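Local structure of lipoprotein (Streptococcus pneumoniae, 3CX3) at residues A[265-268]-A[269-272]. The protein binds zinc and probably serves as the extracellular lipid-linked receptor that delivers the metal to an ABC transporter. Residues are numbered along the deposited sequence; the frame is centred on the assembly and turned at random.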
# COMPACT_ATOMS: atom_id res chain seq x y z
N ASP A 265 5.87 16.38 2.72
CA ASP A 265 6.04 16.70 1.30
C ASP A 265 6.34 15.44 0.50
O ASP A 265 5.80 15.25 -0.60
CB ASP A 265 7.16 17.73 1.10
CG ASP A 265 6.83 19.09 1.70
OD1 ASP A 265 6.99 19.26 2.94
OD2 ASP A 265 6.42 20.00 0.93
N LYS A 266 7.17 14.58 1.09
CA LYS A 266 7.83 13.44 0.44
C LYS A 266 7.05 12.75 -0.69
O LYS A 266 5.82 12.69 -0.67
CB LYS A 266 8.25 12.40 1.48
CG LYS A 266 8.89 12.98 2.75
CD LYS A 266 9.01 11.93 3.84
CE LYS A 266 10.46 11.52 4.10
NZ LYS A 266 11.21 11.15 2.86
N THR A 267 7.81 12.25 -1.66
CA THR A 267 7.30 11.52 -2.82
C THR A 267 6.70 10.20 -2.32
O THR A 267 6.63 9.99 -1.11
CB THR A 267 8.48 11.30 -3.83
OG1 THR A 267 8.09 11.66 -5.16
CG2 THR A 267 8.97 9.89 -3.85
N TYR A 268 6.23 9.31 -3.20
CA TYR A 268 5.82 7.98 -2.72
C TYR A 268 7.05 7.16 -2.36
O TYR A 268 7.17 6.68 -1.23
CB TYR A 268 4.96 7.22 -3.74
CG TYR A 268 4.65 5.82 -3.27
CD1 TYR A 268 3.69 5.60 -2.29
CD2 TYR A 268 5.32 4.73 -3.79
CE1 TYR A 268 3.41 4.33 -1.84
CE2 TYR A 268 5.04 3.44 -3.34
CZ TYR A 268 4.08 3.26 -2.36
OH TYR A 268 3.80 2.00 -1.90
N LEU A 269 7.95 7.02 -3.32
CA LEU A 269 9.17 6.25 -3.15
C LEU A 269 10.06 6.77 -2.01
O LEU A 269 10.73 5.98 -1.33
CB LEU A 269 9.94 6.18 -4.46
CG LEU A 269 9.34 5.17 -5.44
CD1 LEU A 269 10.07 5.18 -6.76
CD2 LEU A 269 9.32 3.76 -4.83
N GLU A 270 10.03 8.08 -1.80
CA GLU A 270 10.69 8.71 -0.66
C GLU A 270 10.13 8.21 0.68
O GLU A 270 10.91 8.00 1.61
CB GLU A 270 10.62 10.23 -0.79
CG GLU A 270 11.53 10.76 -1.88
CD GLU A 270 11.49 12.26 -2.07
OE1 GLU A 270 12.33 12.75 -2.85
OE2 GLU A 270 10.64 12.95 -1.45
N ASN A 271 8.80 8.02 0.77
CA ASN A 271 8.16 7.43 1.97
C ASN A 271 8.39 5.92 2.12
O ASN A 271 8.57 5.41 3.25
CB ASN A 271 6.65 7.70 1.99
CG ASN A 271 6.29 9.11 2.41
OD1 ASN A 271 6.53 9.52 3.55
ND2 ASN A 271 5.66 9.84 1.51
N LEU A 272 8.32 5.20 0.99
CA LEU A 272 8.68 3.78 0.98
C LEU A 272 10.10 3.63 1.51
O LEU A 272 10.33 2.90 2.48
CB LEU A 272 8.52 3.19 -0.43
CG LEU A 272 8.75 1.69 -0.70
CD1 LEU A 272 8.01 0.76 0.26
CD2 LEU A 272 8.34 1.39 -2.11
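Glu270 reaches back over the first turn of its helix to take the backbone amide of Thr267 on OE2, a nearly straight bond of 2.9 Å between Thr267 N and Glu270 OE2 that meets the carboxylate from above its plane. Thr267 lies at the start of the helix, in an N-cap-like position, with Glu270 three residues on. This matches the backbone half of a capping box; glutamate suits the place because its chain, extended beyond CG, spans the gap to that amide. The threonine hydroxyl is modelled away from Glu270 N, weakly bonded to Glu26, but its rotation is doubtful. Thr267 O is gripped weakly twice, by Asn271 N and by Asn271 ND2, the latter at 2.8 Å but bent to 123°. A chi1 of -77° sets CG of Asn271 beside the backbone N, and ND2 is carried to Thr267 O; an amide suits because OD1 can meanwhile accept from Asn264. From Tyr268 O to Leu272 N the regular helical bond takes over, at 2.9 Å. Lys266 has a chain long and flexible enough to lay methylenes near Asn271 and bring NZ weakly to Glu270 O. Tyr268 couples an apolar ring, CE2 at 4.1 Å from Leu272 CD2, to a hydroxyl bonded to Trp122 O; its side chain is about 11 Å from the bound zinc ion. The turn thus starts the C-terminal helix 268-281 after the loop from strand 252-254, with Tyr268 packed on helix 18-28 and, beside Leu269, on helix 147-173, the long helix that joins the two lobes in this family.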